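Local coordinates for protein taurine:2-oxoglutarate aminotransferase (Bifidobacterium kashiwanohense PV20-2, PDB 6JIX) that binds pyridoxal 5'-phosphate and, as a class-III aminotransferase, probably moves the amino group of taurine onto 2-oxoglutarate, yielding glutamate, at residues D70-Q75 / G286-G291; K96-V101 / A326-Y331; R128-R133 / K297-Y302; T374-K377 / E383-A386; M395-A400 / L440-E445. All coordinates share one frame; numbering follows the deposited sequence.

Interaction 1 (D70-Q75 / G286-G291); sequences DAIKEQ and GYVPLG
The CD1 methyl of I72 reaches from helix 66-78 to two neighbouring side chains, Y287 and V288, of the loop that leads from strand 276-279 into strand 291-296. Its nearer partner is V288: I72 CD1 lies 3.6 Å from V288 CG2, and the two side chains overlap flank to flank, running in opposing senses, aliphatic carbon against aliphatic carbon. Against Y287 the approach is different. The isoleucine comes in perpendicular to the tyrosine and sets CD1 3.9 Å from Y287 CB; the touching atom is the CB methylene, with CD1 near the ring plane, at its edge and not over a face. The isoleucine reaches this far because its chain runs straight out from the helix, CD1 lying anti to CA (chi2 178°). On V288 the branch in use is CG2, which sits beside the backbone N, while CG1 lies anti to that nitrogen. The far end of the tyrosine is fixed elsewhere, its OH hydrogen-bonded to G62 O and L65 N, which limits how the ring can tilt against the isoleucine. C80 of the second subunit packs on both I72 and Y287, and H317 of that subunit bonds to G286 O, placing the contact at the dimer interface. Y287 also stands near the cofactor site, its side chain about 10 Å from that of the pyridoxal-phosphate-binding K281. Between the two segments the contact is purely apolar and buried: shape and dispersion join helix to loop, while the loop's polar bonds are made outside this pair.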
# COMPACT_ATOMS: atom_id res chain seq x y z
N ASP A 70 -10.25 2.62 -21.10
CA ASP A 70 -10.75 1.46 -21.82
C ASP A 70 -10.06 0.18 -21.38
O ASP A 70 -10.71 -0.85 -21.22
CB ASP A 70 -10.59 1.67 -23.32
CG ASP A 70 -11.51 2.74 -23.87
OD1 ASP A 70 -12.50 3.09 -23.19
OD2 ASP A 70 -11.24 3.24 -24.97
N ALA A 71 -8.74 0.23 -21.19
CA ALA A 71 -8.02 -0.96 -20.74
C ALA A 71 -8.56 -1.44 -19.41
O ALA A 71 -8.66 -2.65 -19.16
CB ALA A 71 -6.52 -0.67 -20.65
N ILE A 72 -8.93 -0.50 -18.54
CA ILE A 72 -9.48 -0.85 -17.24
C ILE A 72 -10.79 -1.60 -17.41
O ILE A 72 -11.00 -2.68 -16.82
CB ILE A 72 -9.63 0.41 -16.37
CG1 ILE A 72 -8.24 0.95 -16.02
CG2 ILE A 72 -10.37 0.10 -15.09
CD1 ILE A 72 -8.23 2.23 -15.21
N LYS A 73 -11.69 -1.07 -18.25
CA LYS A 73 -12.97 -1.72 -18.49
C LYS A 73 -12.80 -3.09 -19.13
O LYS A 73 -13.46 -4.05 -18.74
CB LYS A 73 -13.86 -0.83 -19.34
CG LYS A 73 -13.97 0.59 -18.82
CD LYS A 73 -15.30 1.21 -19.16
CE LYS A 73 -15.24 1.96 -20.48
NZ LYS A 73 -16.59 2.44 -20.88
N GLU A 74 -11.89 -3.20 -20.10
CA GLU A 74 -11.67 -4.50 -20.73
C GLU A 74 -11.15 -5.51 -19.72
O GLU A 74 -11.57 -6.67 -19.71
CB GLU A 74 -10.73 -4.37 -21.92
CG GLU A 74 -11.44 -3.91 -23.22
CD GLU A 74 -10.58 -2.98 -24.09
OE1 GLU A 74 -9.32 -3.03 -24.01
OE2 GLU A 74 -11.16 -2.18 -24.86
N GLN A 75 -10.22 -5.09 -18.86
CA GLN A 75 -9.72 -6.01 -17.86
C GLN A 75 -10.81 -6.37 -16.85
O GLN A 75 -10.89 -7.52 -16.40
CB GLN A 75 -8.50 -5.42 -17.15
CG GLN A 75 -7.70 -6.46 -16.40
CD GLN A 75 -7.41 -7.68 -17.26
OE1 GLN A 75 -7.03 -7.54 -18.42
NE2 GLN A 75 -7.61 -8.87 -16.69
N GLY A 286 -2.32 7.13 -11.67
CA GLY A 286 -3.17 7.10 -10.50
C GLY A 286 -4.51 6.44 -10.72
O GLY A 286 -5.30 6.35 -9.77
N TYR A 287 -4.79 5.98 -11.94
CA TYR A 287 -6.11 5.46 -12.25
C TYR A 287 -6.41 4.18 -11.47
O TYR A 287 -7.57 3.93 -11.13
CB TYR A 287 -6.25 5.20 -13.75
CG TYR A 287 -6.29 6.42 -14.65
CD1 TYR A 287 -5.86 7.67 -14.22
CD2 TYR A 287 -6.73 6.30 -15.97
CE1 TYR A 287 -5.89 8.78 -15.08
CE2 TYR A 287 -6.77 7.39 -16.85
CZ TYR A 287 -6.35 8.62 -16.41
OH TYR A 287 -6.40 9.67 -17.30
N VAL A 288 -5.39 3.38 -11.18
CA VAL A 288 -5.49 2.22 -10.29
C VAL A 288 -4.23 2.18 -9.45
O VAL A 288 -3.13 2.36 -9.99
CB VAL A 288 -5.65 0.91 -11.08
CG1 VAL A 288 -5.95 -0.26 -10.13
CG2 VAL A 288 -6.72 1.05 -12.13
N PRO A 289 -4.33 1.93 -8.14
CA PRO A 289 -3.12 1.89 -7.28
C PRO A 289 -2.11 0.87 -7.78
O PRO A 289 -2.42 -0.33 -7.90
CB PRO A 289 -3.68 1.50 -5.91
CG PRO A 289 -5.06 2.03 -5.93
CD PRO A 289 -5.56 1.86 -7.34
N LEU A 290 -0.89 1.33 -8.04
CA LEU A 290 0.17 0.43 -8.49
C LEU A 290 1.51 1.08 -8.21
O LEU A 290 1.68 2.29 -8.39
CB LEU A 290 0.03 0.12 -9.98
CG LEU A 290 1.04 -0.87 -10.58
CD1 LEU A 290 1.01 -2.23 -9.88
CD2 LEU A 290 0.82 -1.01 -12.09
N GLY A 291 2.45 0.28 -7.73
CA GLY A 291 3.81 0.72 -7.54
C GLY A 291 4.75 -0.45 -7.78
O GLY A 291 4.27 -1.53 -8.16

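Interaction 2 (K96-V101 / A326-Y331); sequences KMLVDV and AAVNYY
M97 and V328 meet where two helices of the large, cofactor-binding domain pack almost side by side: the short segments of helices 89-102 and 318-333 run at 33° to each other, their axes 10.9 Å apart at closest approach. The apolar contact is shared between the two branches of V328. CG1 faces the methyl end of M97, with M97 CE to V328 CG1 at 3.5 Å, while V328 CG2 takes L98 CD2 at 4.1 Å. M97 and V328 pass one another head to tail, and the methionine turns its methyl aside by a bend at the sulfur (chi3 62°). Contact with a polar group comes at the same methyl, since N329 stands square to the M97 chain and lays its amide oxygen alongside. L98 also touches V110 and F112, so it is shared between strand 107-113 and helix 318-333. Y18 of the second subunit packs on K96 and V99. The charged interaction stays within one helix: K96 and D100, one turn apart, form a salt bridge in which K96 NZ meets D100 OD2 on its syn lone pair at 2.9 Å.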
# COMPACT_ATOMS: atom_id res chain seq x y z
N LYS A 96 7.79 -7.08 -18.27
CA LYS A 96 8.73 -7.01 -19.39
C LYS A 96 8.82 -5.60 -19.95
O LYS A 96 9.92 -5.09 -20.17
CB LYS A 96 8.34 -8.00 -20.49
CG LYS A 96 9.55 -8.47 -21.30
CD LYS A 96 9.33 -8.37 -22.80
CE LYS A 96 10.54 -8.91 -23.54
NZ LYS A 96 10.92 -8.01 -24.65
N MET A 97 7.67 -4.95 -20.18
CA MET A 97 7.69 -3.59 -20.72
C MET A 97 8.50 -2.66 -19.82
O MET A 97 9.24 -1.80 -20.31
CB MET A 97 6.29 -3.04 -20.88
CG MET A 97 5.49 -3.67 -21.98
SD MET A 97 3.76 -3.22 -21.79
CE MET A 97 3.88 -1.46 -21.97
N LEU A 98 8.35 -2.80 -18.51
CA LEU A 98 9.05 -1.93 -17.59
C LEU A 98 10.55 -2.20 -17.62
O LEU A 98 11.35 -1.26 -17.75
CB LEU A 98 8.51 -2.10 -16.18
CG LEU A 98 7.13 -1.51 -15.94
CD1 LEU A 98 6.86 -1.52 -14.45
CD2 LEU A 98 7.08 -0.11 -16.51
N VAL A 99 10.95 -3.47 -17.53
CA VAL A 99 12.36 -3.83 -17.67
C VAL A 99 12.91 -3.29 -18.98
O VAL A 99 14.03 -2.76 -19.03
CB VAL A 99 12.54 -5.36 -17.56
CG1 VAL A 99 14.00 -5.74 -17.82
CG2 VAL A 99 12.08 -5.88 -16.21
N ASP A 100 12.12 -3.40 -20.06
CA ASP A 100 12.57 -2.98 -21.38
C ASP A 100 12.84 -1.47 -21.45
O ASP A 100 13.89 -1.06 -21.94
CB ASP A 100 11.53 -3.40 -22.43
CG ASP A 100 11.70 -4.85 -22.88
OD1 ASP A 100 12.71 -5.49 -22.49
OD2 ASP A 100 10.81 -5.34 -23.64
N VAL A 101 11.91 -0.63 -20.98
CA VAL A 101 12.12 0.82 -21.06
C VAL A 101 13.21 1.31 -20.10
O VAL A 101 13.76 2.40 -20.29
CB VAL A 101 10.84 1.64 -20.82
CG1 VAL A 101 9.75 1.24 -21.80
CG2 VAL A 101 10.38 1.52 -19.39
N ALA A 326 -1.49 -0.06 -20.57
CA ALA A 326 -2.05 0.97 -21.44
C ALA A 326 -1.31 2.29 -21.27
O ALA A 326 -1.00 2.98 -22.26
CB ALA A 326 -3.53 1.14 -21.17
N ALA A 327 -1.02 2.68 -20.03
CA ALA A 327 -0.30 3.93 -19.79
C ALA A 327 1.08 3.89 -20.43
O ALA A 327 1.46 4.80 -21.16
CB ALA A 327 -0.19 4.20 -18.29
N VAL A 328 1.84 2.83 -20.18
CA VAL A 328 3.21 2.82 -20.69
C VAL A 328 3.20 2.83 -22.22
O VAL A 328 3.98 3.56 -22.85
CB VAL A 328 4.00 1.63 -20.12
CG1 VAL A 328 5.35 1.52 -20.81
CG2 VAL A 328 4.14 1.76 -18.59
N ASN A 329 2.30 2.04 -22.83
CA ASN A 329 2.18 2.02 -24.29
C ASN A 329 1.86 3.40 -24.83
O ASN A 329 2.37 3.80 -25.88
CB ASN A 329 1.11 1.02 -24.74
CG ASN A 329 1.66 -0.39 -24.94
OD1 ASN A 329 2.86 -0.58 -25.20
ND2 ASN A 329 0.79 -1.40 -24.80
N TYR A 330 1.03 4.16 -24.12
CA TYR A 330 0.76 5.53 -24.54
C TYR A 330 2.02 6.40 -24.49
O TYR A 330 2.32 7.12 -25.45
CB TYR A 330 -0.33 6.14 -23.67
CG TYR A 330 -0.86 7.44 -24.25
CD1 TYR A 330 -0.18 8.64 -24.08
CD2 TYR A 330 -2.03 7.44 -25.00
CE1 TYR A 330 -0.67 9.81 -24.63
CE2 TYR A 330 -2.52 8.60 -25.54
CZ TYR A 330 -1.85 9.78 -25.37
OH TYR A 330 -2.39 10.93 -25.94
N TYR A 331 2.74 6.36 -23.36
CA TYR A 331 3.95 7.18 -23.26
C TYR A 331 4.82 6.96 -24.48
O TYR A 331 5.31 7.91 -25.10
CB TYR A 331 4.76 6.85 -21.99
CG TYR A 331 4.15 7.28 -20.67
CD1 TYR A 331 3.73 8.58 -20.46
CD2 TYR A 331 4.01 6.36 -19.62
CE1 TYR A 331 3.17 8.96 -19.27
CE2 TYR A 331 3.46 6.73 -18.42
CZ TYR A 331 3.05 8.02 -18.24
OH TYR A 331 2.50 8.40 -17.03

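Interaction 3 (R128-R133 / K297-Y302); sequences RMVTGR and KRISDY
V130 lies over one face of the Y302 ring, its CA 4.0 Å from the ring centroid and only 2° off the ring normal, a CH-pi contact centred on the phenol. The valine side chain continues toward the root of the ring: V130 CG2 is 3.9 Å from Y302 CD1, and the same methyl meets I299 CG2 at 4.2 Å one turn earlier on helix 297-305. A chi1 of -178° swings the Y302 ring away from its own backbone N and across the end of helix 116-131, bringing its OH to 3.2 Å from M129 O. A serine in place of Y302 would probably leave the backbone at V130 without its aromatic cover and open a gap beside V130 CG2. Further out, the ring of H306 stacks on Y302, and F303 touches both M129 and V130. Behind V130 the helix closes: G132 leaves helical geometry with positive phi, and R133 N bonds to T131 OG1 at 3.2 Å. The arrangement is that of a helix C-terminus finished by an ST turn. It belongs to the large domain of a fold-type-I PLP enzyme, where helix 116-131, whose first residues line the cofactor pocket, turns toward strand 135-139.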
# COMPACT_ATOMS: atom_id res chain seq x y z
N ARG A 128 18.85 -4.92 2.25
CA ARG A 128 19.40 -5.54 3.45
C ARG A 128 19.62 -7.04 3.25
O ARG A 128 20.64 -7.59 3.68
CB ARG A 128 18.48 -5.27 4.65
CG ARG A 128 18.77 -3.99 5.39
CD ARG A 128 17.53 -3.44 6.07
NE ARG A 128 17.82 -2.25 6.88
CZ ARG A 128 16.93 -1.61 7.63
NH1 ARG A 128 15.67 -2.03 7.68
NH2 ARG A 128 17.30 -0.55 8.34
N MET A 129 18.68 -7.72 2.56
CA MET A 129 18.82 -9.15 2.30
C MET A 129 19.96 -9.42 1.32
O MET A 129 20.76 -10.35 1.52
CB MET A 129 17.51 -9.72 1.75
CG MET A 129 16.53 -10.26 2.81
SD MET A 129 14.97 -10.89 2.11
CE MET A 129 13.92 -9.45 2.21
N VAL A 130 20.04 -8.65 0.23
CA VAL A 130 21.06 -8.90 -0.78
C VAL A 130 22.46 -8.64 -0.23
O VAL A 130 23.37 -9.46 -0.38
CB VAL A 130 20.79 -8.05 -2.03
CG1 VAL A 130 22.06 -7.97 -2.86
CG2 VAL A 130 19.60 -8.62 -2.82
N THR A 131 22.67 -7.47 0.38
CA THR A 131 24.00 -7.12 0.85
C THR A 131 24.32 -7.74 2.21
O THR A 131 25.49 -7.81 2.59
CB THR A 131 24.18 -5.60 0.96
OG1 THR A 131 23.29 -5.09 1.96
CG2 THR A 131 23.90 -4.91 -0.38
N GLY A 132 23.31 -8.16 2.97
CA GLY A 132 23.57 -8.59 4.32
C GLY A 132 23.95 -7.49 5.29
O GLY A 132 24.39 -7.79 6.41
N ARG A 133 23.84 -6.23 4.90
CA ARG A 133 24.26 -5.12 5.75
C ARG A 133 23.04 -4.42 6.33
O ARG A 133 21.98 -4.41 5.70
CB ARG A 133 25.09 -4.11 4.95
CG ARG A 133 26.18 -4.72 4.07
CD ARG A 133 26.72 -3.67 3.12
NE ARG A 133 27.89 -4.16 2.42
CZ ARG A 133 28.68 -3.39 1.67
NH1 ARG A 133 28.41 -2.10 1.54
NH2 ARG A 133 29.72 -3.92 1.05
N LYS A 297 19.81 -7.42 -12.73
CA LYS A 297 20.06 -8.85 -12.91
C LYS A 297 20.75 -9.45 -11.69
O LYS A 297 20.38 -10.54 -11.24
CB LYS A 297 20.90 -9.10 -14.16
CG LYS A 297 20.12 -9.23 -15.46
CD LYS A 297 21.03 -9.07 -16.70
CE LYS A 297 20.29 -8.44 -17.88
NZ LYS A 297 19.19 -9.30 -18.44
N ARG A 298 21.75 -8.76 -11.14
CA ARG A 298 22.43 -9.29 -9.96
C ARG A 298 21.43 -9.54 -8.84
O ARG A 298 21.39 -10.63 -8.26
CB ARG A 298 23.54 -8.35 -9.49
N ILE A 299 20.59 -8.55 -8.54
CA ILE A 299 19.59 -8.70 -7.49
C ILE A 299 18.60 -9.81 -7.84
O ILE A 299 18.22 -10.61 -6.98
CB ILE A 299 18.89 -7.36 -7.22
CG1 ILE A 299 19.88 -6.36 -6.59
CG2 ILE A 299 17.64 -7.57 -6.37
CD1 ILE A 299 19.31 -4.97 -6.34
N SER A 300 18.16 -9.87 -9.10
CA SER A 300 17.29 -10.97 -9.51
C SER A 300 17.97 -12.31 -9.26
O SER A 300 17.34 -13.26 -8.77
CB SER A 300 16.89 -10.81 -10.97
OG SER A 300 16.25 -11.97 -11.48
N ASP A 301 19.26 -12.40 -9.57
CA ASP A 301 20.02 -13.63 -9.32
C ASP A 301 20.01 -13.98 -7.85
O ASP A 301 19.83 -15.15 -7.49
CB ASP A 301 21.47 -13.47 -9.79
CG ASP A 301 21.63 -13.62 -11.30
OD1 ASP A 301 20.66 -14.01 -11.99
OD2 ASP A 301 22.75 -13.33 -11.79
N TYR A 302 20.22 -13.00 -6.97
CA TYR A 302 20.23 -13.31 -5.54
C TYR A 302 18.94 -14.02 -5.14
O TYR A 302 18.97 -15.02 -4.42
CB TYR A 302 20.41 -12.03 -4.70
CG TYR A 302 20.47 -12.37 -3.22
CD1 TYR A 302 19.32 -12.46 -2.45
CD2 TYR A 302 21.68 -12.66 -2.61
CE1 TYR A 302 19.37 -12.80 -1.10
CE2 TYR A 302 21.75 -13.00 -1.27
CZ TYR A 302 20.59 -13.07 -0.51
OH TYR A 302 20.67 -13.42 0.82

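Interaction 4 (T374-K377 / E383-A386); sequences TIVK and ELMA
I375 and M385 are joined by the straighter of two backbone bonds between strand 370-376, of the three-stranded antiparallel sheet of the small domain, and the short, weakly bonded strand 383-384: M385 N gives its hydrogen to I375 O at 3.1 Å and 162°. The other bond runs the opposite way, from K377 N to E383 O, at 2.9 Å and a more bent 134°. Between them V376 and L384 form a non-hydrogen-bonded pair whose side chains diverge. I375 O takes a second hydrogen bond, from T414 OG1, and that same hydroxyl receives A386 N, so one threonine stitches both segments together. T374 OG1 is hydrogen-bonded to R365 NH1. K377 and E383 extend as neighbours in one direction, but their charged ends do not touch: K377 NZ stays 6.0 Å from E383 OE1 and bonds instead to L447 O. M385 packs against the strand side chains, its chain folded back to put SD 3.7 Å from K377 CG, across the lysine, while M385 CB rests 3.8 Å from I375 CG2. Cutting M385 back to an alanine is likely to leave I375 CG2 and the K377 stem without their packing partner. The chemistry thus divides: backbone bonds set the pairing, the buried methionine joins it to M395 of helix 395-404 and V443 and L447 of helix 426-447, and any attraction between the exposed lysine and glutamate is probably weak.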
# COMPACT_ATOMS: atom_id res chain seq x y z
N THR A 374 11.12 29.03 -5.95
CA THR A 374 11.42 29.37 -4.56
C THR A 374 10.91 30.78 -4.28
O THR A 374 11.38 31.75 -4.88
CB THR A 374 12.91 29.26 -4.26
OG1 THR A 374 13.35 27.92 -4.51
CG2 THR A 374 13.13 29.58 -2.80
N ILE A 375 9.95 30.88 -3.36
CA ILE A 375 9.34 32.15 -2.98
C ILE A 375 10.11 32.73 -1.80
O ILE A 375 10.38 32.03 -0.81
CB ILE A 375 7.85 31.94 -2.64
CG1 ILE A 375 7.16 31.20 -3.78
CG2 ILE A 375 7.18 33.26 -2.38
CD1 ILE A 375 7.40 31.81 -5.15
N VAL A 376 10.45 34.01 -1.88
CA VAL A 376 11.27 34.66 -0.87
C VAL A 376 10.55 35.90 -0.35
O VAL A 376 9.80 36.55 -1.08
CB VAL A 376 12.65 35.04 -1.42
CG1 VAL A 376 13.47 33.78 -1.76
CG2 VAL A 376 12.50 35.94 -2.63
N LYS A 377 10.77 36.21 0.93
CA LYS A 377 10.33 37.48 1.49
C LYS A 377 11.25 38.62 1.11
O LYS A 377 10.89 39.79 1.29
CB LYS A 377 10.25 37.38 3.03
CG LYS A 377 8.83 37.44 3.61
CD LYS A 377 8.84 37.99 5.04
CE LYS A 377 7.43 38.27 5.56
NZ LYS A 377 6.92 39.64 5.23
N GLU A 383 16.09 35.70 2.23
CA GLU A 383 15.18 35.29 3.29
C GLU A 383 13.97 34.58 2.69
O GLU A 383 13.24 35.15 1.88
CB GLU A 383 14.74 36.50 4.11
CG GLU A 383 13.76 36.12 5.18
CD GLU A 383 13.13 37.33 5.82
OE1 GLU A 383 12.21 37.15 6.65
OE2 GLU A 383 13.57 38.46 5.48
N LEU A 384 13.76 33.32 3.08
CA LEU A 384 12.69 32.52 2.51
C LEU A 384 11.33 33.02 2.99
O LEU A 384 11.20 33.57 4.09
CB LEU A 384 12.86 31.05 2.87
CG LEU A 384 14.23 30.48 2.51
CD1 LEU A 384 14.30 29.00 2.79
CD2 LEU A 384 14.50 30.76 1.05
N MET A 385 10.32 32.85 2.14
CA MET A 385 8.96 33.24 2.51
C MET A 385 8.39 32.28 3.55
O MET A 385 7.47 32.65 4.30
CB MET A 385 8.07 33.28 1.28
CG MET A 385 6.63 33.59 1.58
SD MET A 385 6.37 35.34 1.91
CE MET A 385 6.51 36.07 0.27
N ALA A 386 8.88 31.06 3.58
CA ALA A 386 8.53 30.11 4.64
C ALA A 386 9.76 29.25 4.89
O ALA A 386 10.04 28.31 4.13
CB ALA A 386 7.32 29.26 4.26

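Interaction 5 (M395-A400 / L440-E445); sequences MPQIMA and LTWVDE
The indole of W442 is met by Q397 at its edge: Q397 NE2 lies near the ring plane, 3.4 Å from W442 CH2, with the amide turned 74° from the indole. This is a van der Waals approach to the edge of the six-membered ring and not a stack over a face. V443 CG2, from the neighbouring residue, also lies at the edge of the same indole, in its plane. The motif is helix-on-helix packing in the small domain, where helix 395-404 rests against the C-terminal helix 426-447. W442 reaches across because its CG is anti to the backbone N (chi1 174°), while the glutamine answers with a chain extended beyond CG. Further in, the contact turns wholly aliphatic, with I398 and V443 set nearly at 90° to one another. I398 also touches I416 of strand 415-418 and V439 and L447 of the long helix, so the inner side of the contact faces the three-stranded sheet while Q397 lies at the exposed outer side. The valine meets the isoleucine chiefly through one branch: V443 CG2 sits among three carbons, 3.7 Å from I398 CG1, 3.8 Å from I398 CD1 and 3.9 Å from I398 CG2.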
# COMPACT_ATOMS: atom_id res chain seq x y z
N MET A 395 2.32 30.11 2.69
CA MET A 395 2.25 29.55 1.35
C MET A 395 0.85 29.05 0.98
O MET A 395 0.47 29.21 -0.19
CB MET A 395 3.31 28.44 1.21
CG MET A 395 4.73 28.95 1.49
SD MET A 395 5.41 30.04 0.20
CE MET A 395 4.95 29.16 -1.28
N PRO A 396 0.05 28.49 1.89
CA PRO A 396 -1.32 28.12 1.48
C PRO A 396 -2.15 29.30 0.99
O PRO A 396 -2.96 29.14 0.08
CB PRO A 396 -1.90 27.48 2.75
CG PRO A 396 -0.71 26.95 3.47
CD PRO A 396 0.41 27.92 3.20
N GLN A 397 -1.97 30.48 1.59
CA GLN A 397 -2.58 31.70 1.07
C GLN A 397 -2.31 31.87 -0.42
O GLN A 397 -3.23 32.15 -1.20
CB GLN A 397 -2.01 32.89 1.84
CG GLN A 397 -2.98 33.93 2.29
CD GLN A 397 -2.30 34.95 3.18
OE1 GLN A 397 -1.63 34.59 4.16
NE2 GLN A 397 -2.42 36.23 2.81
N ILE A 398 -1.04 31.74 -0.82
CA ILE A 398 -0.65 31.86 -2.23
C ILE A 398 -1.28 30.75 -3.06
O ILE A 398 -1.76 30.98 -4.17
CB ILE A 398 0.88 31.81 -2.35
CG1 ILE A 398 1.55 32.80 -1.40
CG2 ILE A 398 1.29 32.00 -3.80
CD1 ILE A 398 3.05 32.69 -1.41
N MET A 399 -1.26 29.52 -2.53
CA MET A 399 -1.86 28.39 -3.22
C MET A 399 -3.35 28.62 -3.43
O MET A 399 -3.91 28.16 -4.43
CB MET A 399 -1.60 27.11 -2.43
CG MET A 399 -0.66 26.10 -3.10
SD MET A 399 0.83 26.77 -3.85
CE MET A 399 1.99 26.66 -2.48
N ALA A 400 -4.00 29.32 -2.49
CA ALA A 400 -5.43 29.61 -2.59
C ALA A 400 -5.71 30.76 -3.56
O ALA A 400 -6.69 30.72 -4.30
CB ALA A 400 -6.00 29.93 -1.22
N LEU A 440 1.74 36.01 -8.48
CA LEU A 440 3.05 36.44 -7.99
C LEU A 440 3.08 37.96 -7.77
O LEU A 440 3.69 38.44 -6.81
CB LEU A 440 4.15 35.99 -8.95
CG LEU A 440 4.24 34.46 -9.09
CD1 LEU A 440 5.39 34.01 -9.98
CD2 LEU A 440 4.34 33.79 -7.73
N THR A 441 2.41 38.72 -8.63
CA THR A 441 2.30 40.15 -8.39
C THR A 441 1.61 40.43 -7.06
O THR A 441 2.08 41.25 -6.27
CB THR A 441 1.55 40.84 -9.53
OG1 THR A 441 2.41 40.95 -10.67
CG2 THR A 441 1.10 42.22 -9.07
N TRP A 442 0.52 39.72 -6.76
CA TRP A 442 -0.13 39.93 -5.47
C TRP A 442 0.81 39.62 -4.31
O TRP A 442 0.80 40.33 -3.29
CB TRP A 442 -1.39 39.08 -5.39
CG TRP A 442 -2.08 39.09 -4.05
CD1 TRP A 442 -3.15 39.86 -3.70
CD2 TRP A 442 -1.76 38.29 -2.91
NE1 TRP A 442 -3.52 39.58 -2.40
CE2 TRP A 442 -2.68 38.63 -1.89
CE3 TRP A 442 -0.79 37.32 -2.64
CZ2 TRP A 442 -2.66 38.03 -0.63
CZ3 TRP A 442 -0.77 36.73 -1.39
CH2 TRP A 442 -1.70 37.09 -0.40
N VAL A 443 1.63 38.57 -4.44
CA VAL A 443 2.57 38.23 -3.38
C VAL A 443 3.62 39.33 -3.22
O VAL A 443 3.93 39.76 -2.11
CB VAL A 443 3.23 36.87 -3.65
CG1 VAL A 443 4.39 36.65 -2.70
CG2 VAL A 443 2.21 35.75 -3.54
N ASP A 444 4.18 39.79 -4.35
CA ASP A 444 5.07 40.95 -4.36
C ASP A 444 4.56 42.09 -3.49
O ASP A 444 5.30 42.66 -2.68
CB ASP A 444 5.24 41.44 -5.80
CG ASP A 444 6.27 40.66 -6.55
OD1 ASP A 444 6.83 39.72 -5.96
OD2 ASP A 444 6.54 40.99 -7.73
N GLU A 445 3.28 42.43 -3.63
CA GLU A 445 2.74 43.62 -3.00
C GLU A 445 2.14 43.37 -1.63
O GLU A 445 1.78 44.34 -0.95
CB GLU A 445 1.66 44.24 -3.90
CG GLU A 445 2.20 44.75 -5.21
CD GLU A 445 1.11 44.88 -6.27
OE1 GLU A 445 -0.05 44.48 -5.99
OE2 GLU A 445 1.42 45.38 -7.38

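How the interactions relate
The five contacts fall into two groups on the two domains. Interactions 1 and 2 touch through A71 and A326, linking helices 66-78 and 318-333; interaction 1 is buried at the dimer interface, whereas interaction 2 is only partly buried. Interaction 3, about 25 Å from interaction 2 between centres, serves the same large domain at a helix end and adds an aromatic face; it too reaches the second subunit. Interactions 4 and 5 lie far off, in the small domain, untouched by the other chain, and share one core in which M385 and I375 meet M395, and M385 meets V443. Interaction 4 alone depends on backbone hydrogen bonds between its segments; interaction 5 is packing, grading from buried aliphatic to exposed amide.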